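Local structure of isomerase/lactonizing enzyme (Agrobacterium tumefaciens, 1RVK) at residues V103-L108 with I289-K294; Q118-L123 with N315-A320. The protein is of unproven function but, as an enolase superfamily member that binds magnesium, probably abstracts a proton alpha to a carboxylate to form a metal-stabilised enolate. All coordinates share one frame; numbering follows the deposited sequence.

Contact 1 of 2, residues V103-L108 with I289-K294; sequences VVDCAL and ITPALK
Asp105 meets the first turn of helix 289-301 in a buried polar contact between the two domains of an enolase superfamily fold. Asp105 belongs to helix 98-116 of the N-terminal capping domain. Ile289 and Thr290 begin a helix of the C-terminal barrel domain. The two short segments run nearly perpendicular, with their axes at 94° and 9.6 Å apart at closest approach. The Asp105 side chain leaves its helix with CG anti to the backbone N (chi1 -176°), which carries the carboxylate across to the barrel helix. Both of its oxygens are used there. OD1 accepts a hydrogen bond from the Thr290 hydroxyl, with OG1 to OD1 at 2.7 Å, through the syn lone pair. OD2 accepts one from the backbone N-H of the same residue, Thr290 N to Asp105 OD2 being 2.9 Å. That bond is almost straight and reaches OD2 on its syn side, 28° out of the carboxylate plane. Thr290 thus grips the group from side chain and backbone together, which fixes the rotation of the carboxylate. The Thr290 hydroxyl oxygen is itself held by Trp109 NE1, one turn on from Asp105 in helix 98-116. Beside this polar pair lies a small apolar one. Cys106 SG touches Ile289 CG1 at 3.9 Å and the terminal CD1 at 4.0 Å. Val283 packs against both residues, and Trp82 of helix 78-89 lies against Asp105 and Pro291. The carboxylate sits at the N-terminal end of helix 289-301, where the helix dipole and the backbone N-H of Thr290 would probably favour a negative charge. Asp105 is therefore likely to be ionised although buried, joining the capping domain to the start of a barrel helix.

Contact 2 of 2, residues Q118-L123 with N315-A320; sequences QPVYKL and NLHVVA
His317 and Tyr121 set their rings obliquely against each other where the short helix 120-124 meets helix 313-321 of the modified TIM barrel of the enolase superfamily. The contact ties a short helix in the N-terminal family region to a barrel-domain helix. The ring planes lie at 56° and the centroids are 5.6 Å apart, while the two side chains cross at about a right angle. Besides this ring pair, a hydrogen bond joins the same two residues. Tyr121 N donates to His317 ND1 at 3.0 Å, from a point near the imidazole plane and with a bent N-H...N angle of 141°. ND1 is an acceptor here, which leaves the ring proton on NE2 if the histidine is neutral. NE2 makes a weak hydrogen bond to Leu367 O, consistent with that tautomer. The same ND1 lies at the edge of the Tyr121 ring, 3.5 Å from CD2. The other half of the tyrosine ring meets Ala320, whose CB comes to 3.6 Å from Tyr121 CD1. With CG between the backbone N and the carbonyl carbon (chi1 82°), the Tyr121 ring reaches both His317 and Ala320, about one turn apart. Lys122 CG covers the centre of one ring face, and the phenol OH bonds to Asp129. Val120 closes in on the imidazole from the short helix, with CB 3.7 Å from His317 ND1. Pro119, at the N-cap position of that helix, brings its CB to the imidazole edge, 4.2 Å from His317 CE1.

In the fold
Contacts 1 and 2 are both buried, and both join an element of the N-terminal family region to a helix of the barrel domain. Contact 1 uses helix 98-116 and contact 2 the helix 120-124 that follows it, while their barrel partners are the successive helices 289-301 and 313-321. The centres are about 11 Å apart, and the barrel helices pack against each other between them, Val318 CG2 lying 4.1 Å from Ile289 CG2. Their chemistry differs. In contact 1 a carboxylate meets a helix start, with a minor apolar patch beside it. Contact 2 is mainly aromatic and apolar, with one bond to an imidazole nitrogen. Neither contact contains the magnesium ligands Asp206, Glu232 and Glu258.

Contact 1 of 2, residues V103-L108 with I289-K294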
loop_
_atom_site.group_PDB
_atom_site.type_symbol
_atom_site.label_atom_id
_atom_site.label_comp_id
_atom_site.label_asym_id
_atom_site.label_seq_id
_atom_site.Cartn_x
_atom_site.Cartn_y
_atom_site.Cartn_z
ATOM N N VAL A 103 -12.386 0.295 0.232
ATOM C CA VAL A 103 -12.835 1.642 -0.107
ATOM C C VAL A 103 -14.038 2.056 0.729
ATOM O O VAL A 103 -14.124 3.197 1.183
ATOM C CB VAL A 103 -13.195 1.758 -1.601
ATOM C CG1 VAL A 103 -13.351 3.232 -1.982
ATOM C CG2 VAL A 103 -12.115 1.113 -2.442
ATOM N N VAL A 104 -14.965 1.127 0.938
ATOM C CA VAL A 104 -16.151 1.422 1.730
ATOM C C VAL A 104 -15.770 1.707 3.183
ATOM O O VAL A 104 -16.248 2.670 3.784
ATOM C CB VAL A 104 -17.151 0.250 1.693
ATOM C CG1 VAL A 104 -18.322 0.537 2.617
ATOM C CG2 VAL A 104 -17.647 0.036 0.272
ATOM N N ASP A 105 -14.905 0.867 3.744
ATOM C CA ASP A 105 -14.461 1.033 5.125
ATOM C C ASP A 105 -13.727 2.368 5.270
ATOM O O ASP A 105 -13.911 3.082 6.252
ATOM C CB ASP A 105 -13.528 -0.123 5.520
ATOM C CG ASP A 105 -13.108 -0.071 6.981
ATOM O OD1 ASP A 105 -13.971 -0.261 7.866
ATOM O OD2 ASP A 105 -11.911 0.157 7.246
ATOM N N CYS A 106 -12.902 2.709 4.285
ATOM C CA CYS A 106 -12.161 3.967 4.341
ATOM C C CYS A 106 -13.089 5.175 4.291
ATOM O O CYS A 106 -12.895 6.138 5.028
ATOM C CB CYS A 106 -11.136 4.038 3.207
ATOM S SG CYS A 106 -9.667 3.025 3.518
ATOM N N ALA A 107 -14.091 5.126 3.420
ATOM C CA ALA A 107 -15.054 6.220 3.314
ATOM C C ALA A 107 -15.810 6.376 4.636
ATOM O O ALA A 107 -16.134 7.490 5.047
ATOM C CB ALA A 107 -16.040 5.949 2.172
ATOM N N LEU A 108 -16.092 5.257 5.299
ATOM C CA LEU A 108 -16.800 5.299 6.577
ATOM C C LEU A 108 -15.933 5.952 7.648
ATOM O O LEU A 108 -16.430 6.705 8.485
ATOM C CB LEU A 108 -17.200 3.885 7.009
ATOM C CG LEU A 108 -18.655 3.426 6.842
ATOM C CD1 LEU A 108 -19.398 4.255 5.812
ATOM C CD2 LEU A 108 -18.664 1.953 6.485
ATOM N N ILE A 289 -9.213 -0.135 6.752
ATOM C CA ILE A 289 -8.503 0.324 7.935
ATOM C C ILE A 289 -8.873 -0.554 9.128
ATOM O O ILE A 289 -8.014 -0.923 9.921
ATOM C CB ILE A 289 -8.855 1.807 8.232
ATOM C CG1 ILE A 289 -8.216 2.700 7.167
ATOM C CG2 ILE A 289 -8.364 2.213 9.616
ATOM C CD1 ILE A 289 -8.686 4.145 7.217
ATOM N N THR A 290 -10.150 -0.907 9.244
ATOM C CA THR A 290 -10.594 -1.739 10.358
ATOM C C THR A 290 -9.805 -3.055 10.442
ATOM O O THR A 290 -9.198 -3.347 11.471
ATOM C CB THR A 290 -12.106 -2.004 10.265
ATOM O OG1 THR A 290 -12.797 -0.745 10.228
ATOM C CG2 THR A 290 -12.591 -2.800 11.473
ATOM N N PRO A 291 -9.792 -3.861 9.366
ATOM C CA PRO A 291 -9.028 -5.112 9.454
ATOM C C PRO A 291 -7.513 -4.889 9.506
ATOM O O PRO A 291 -6.777 -5.719 10.037
ATOM C CB PRO A 291 -9.477 -5.886 8.209
ATOM C CG PRO A 291 -9.865 -4.797 7.246
ATOM C CD PRO A 291 -10.602 -3.828 8.135
ATOM N N ALA A 292 -7.041 -3.769 8.965
ATOM C CA ALA A 292 -5.607 -3.483 9.001
ATOM C C ALA A 292 -5.199 -3.292 10.459
ATOM O O ALA A 292 -4.158 -3.786 10.897
ATOM C CB ALA A 292 -5.289 -2.226 8.190
ATOM N N LEU A 293 -6.021 -2.573 11.215
ATOM C CA LEU A 293 -5.729 -2.351 12.625
ATOM C C LEU A 293 -5.716 -3.686 13.360
ATOM O O LEU A 293 -4.886 -3.902 14.241
ATOM C CB LEU A 293 -6.765 -1.408 13.251
ATOM C CG LEU A 293 -6.537 0.097 13.047
ATOM C CD1 LEU A 293 -5.321 0.546 13.838
ATOM C CD2 LEU A 293 -6.333 0.405 11.585
ATOM N N LYS A 294 -6.627 -4.586 12.996
ATOM C CA LYS A 294 -6.661 -5.895 13.639
ATOM C C LYS A 294 -5.358 -6.647 13.388
ATOM O O LYS A 294 -4.835 -7.303 14.289
ATOM C CB LYS A 294 -7.845 -6.723 13.128
ATOM C CG LYS A 294 -9.193 -6.164 13.548
ATOM C CD LYS A 294 -10.326 -7.019 13.035
ATOM C CE LYS A 294 -11.669 -6.454 13.489
ATOM N NZ LYS A 294 -12.792 -7.228 12.914
#

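Contact 2 of 2, residues Q118-L123 with N315-A320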
loop_
_atom_site.group_PDB
_atom_site.type_symbol
_atom_site.label_atom_id
_atom_site.label_comp_id
_atom_site.label_asym_id
_atom_site.label_seq_id
_atom_site.Cartn_x
_atom_site.Cartn_y
_atom_site.Cartn_z
ATOM N N GLN A 118 -12.072 15.410 13.336
ATOM C CA GLN A 118 -10.908 14.724 13.892
ATOM C C GLN A 118 -10.132 13.896 12.870
ATOM O O GLN A 118 -10.730 13.239 12.019
ATOM C CB GLN A 118 -11.363 13.766 14.994
ATOM C CG GLN A 118 -12.047 14.418 16.176
ATOM C CD GLN A 118 -11.070 15.147 17.057
ATOM O OE1 GLN A 118 -10.064 14.579 17.487
ATOM N NE2 GLN A 118 -11.357 16.410 17.343
ATOM N N PRO A 119 -8.791 13.920 12.942
ATOM C CA PRO A 119 -8.011 13.120 11.990
ATOM C C PRO A 119 -8.298 11.667 12.375
ATOM O O PRO A 119 -8.445 11.361 13.562
ATOM C CB PRO A 119 -6.568 13.509 12.302
ATOM C CG PRO A 119 -6.694 14.909 12.853
ATOM C CD PRO A 119 -7.917 14.801 13.735
ATOM N N VAL A 120 -8.384 10.775 11.398
ATOM C CA VAL A 120 -8.688 9.381 11.710
ATOM C C VAL A 120 -7.737 8.732 12.717
ATOM O O VAL A 120 -8.189 8.029 13.624
ATOM C CB VAL A 120 -8.763 8.525 10.414
ATOM C CG1 VAL A 120 -8.697 7.027 10.742
ATOM C CG2 VAL A 120 -10.072 8.830 9.687
ATOM N N TYR A 121 -6.435 8.972 12.595
ATOM C CA TYR A 121 -5.510 8.343 13.536
ATOM C C TYR A 121 -5.708 8.830 14.969
ATOM O O TYR A 121 -5.435 8.095 15.914
ATOM C CB TYR A 121 -4.053 8.528 13.080
ATOM C CG TYR A 121 -3.396 9.850 13.409
ATOM C CD1 TYR A 121 -2.455 9.946 14.437
ATOM C CD2 TYR A 121 -3.653 10.986 12.648
ATOM C CE1 TYR A 121 -1.776 11.143 14.688
ATOM C CE2 TYR A 121 -2.987 12.185 12.894
ATOM C CZ TYR A 121 -2.047 12.255 13.907
ATOM O OH TYR A 121 -1.353 13.432 14.103
ATOM N N LYS A 122 -6.197 10.059 15.132
ATOM C CA LYS A 122 -6.453 10.602 16.464
ATOM C C LYS A 122 -7.721 9.977 17.048
ATOM O O LYS A 122 -7.851 9.841 18.268
ATOM C CB LYS A 122 -6.607 12.125 16.398
ATOM C CG LYS A 122 -5.312 12.875 16.119
ATOM C CD LYS A 122 -4.379 12.882 17.326
ATOM C CE LYS A 122 -3.137 13.715 17.035
ATOM N NZ LYS A 122 -2.222 13.841 18.202
ATOM N N LEU A 123 -8.653 9.603 16.173
ATOM C CA LEU A 123 -9.905 8.971 16.591
ATOM C C LEU A 123 -9.632 7.545 17.038
ATOM O O LEU A 123 -10.226 7.050 17.996
ATOM C CB LEU A 123 -10.913 8.942 15.440
ATOM C CG LEU A 123 -11.668 10.229 15.120
ATOM C CD1 LEU A 123 -12.633 9.971 13.967
ATOM C CD2 LEU A 123 -12.428 10.698 16.357
ATOM N N ASN A 315 -3.321 4.371 4.535
ATOM C CA ASN A 315 -2.248 3.595 5.139
ATOM C C ASN A 315 -1.445 4.419 6.134
ATOM O O ASN A 315 -0.998 3.896 7.156
ATOM C CB ASN A 315 -1.325 3.027 4.054
ATOM C CG ASN A 315 -1.978 1.907 3.279
ATOM O OD1 ASN A 315 -2.368 0.891 3.856
ATOM N ND2 ASN A 315 -2.115 2.087 1.970
ATOM N N LEU A 316 -1.263 5.706 5.844
ATOM C CA LEU A 316 -0.514 6.577 6.743
ATOM C C LEU A 316 -1.188 6.655 8.113
ATOM O O LEU A 316 -0.518 6.662 9.147
ATOM C CB LEU A 316 -0.391 7.987 6.148
ATOM C CG LEU A 316 0.366 9.023 6.985
ATOM C CD1 LEU A 316 1.772 8.525 7.287
ATOM C CD2 LEU A 316 0.421 10.349 6.235
ATOM N N HIS A 317 -2.517 6.713 8.127
ATOM C CA HIS A 317 -3.229 6.800 9.395
ATOM C C HIS A 317 -3.083 5.530 10.228
ATOM O O HIS A 317 -3.026 5.594 11.455
ATOM C CB HIS A 317 -4.699 7.139 9.148
ATOM C CG HIS A 317 -4.934 8.595 8.885
ATOM N ND1 HIS A 317 -5.239 9.491 9.887
ATOM C CD2 HIS A 317 -4.833 9.325 7.748
ATOM C CE1 HIS A 317 -5.316 10.709 9.380
ATOM N NE2 HIS A 317 -5.073 10.636 8.084
ATOM N N VAL A 318 -3.013 4.378 9.568
ATOM C CA VAL A 318 -2.837 3.124 10.296
ATOM C C VAL A 318 -1.450 3.149 10.941
ATOM O O VAL A 318 -1.288 2.796 12.108
ATOM C CB VAL A 318 -2.946 1.898 9.354
ATOM C CG1 VAL A 318 -2.566 0.620 10.100
ATOM C CG2 VAL A 318 -4.377 1.777 8.834
ATOM N N VAL A 319 -0.452 3.584 10.179
ATOM C CA VAL A 319 0.913 3.654 10.694
ATOM C C VAL A 319 1.031 4.638 11.867
ATOM O O VAL A 319 1.724 4.368 12.846
ATOM C CB VAL A 319 1.902 4.067 9.577
ATOM C CG1 VAL A 319 3.294 4.316 10.162
ATOM C CG2 VAL A 319 1.967 2.972 8.515
ATOM N N ALA A 320 0.348 5.773 11.770
ATOM C CA ALA A 320 0.401 6.784 12.822
ATOM C C ALA A 320 -0.311 6.348 14.101
ATOM O O ALA A 320 0.007 6.820 15.198
ATOM C CB ALA A 320 -0.197 8.091 12.312
#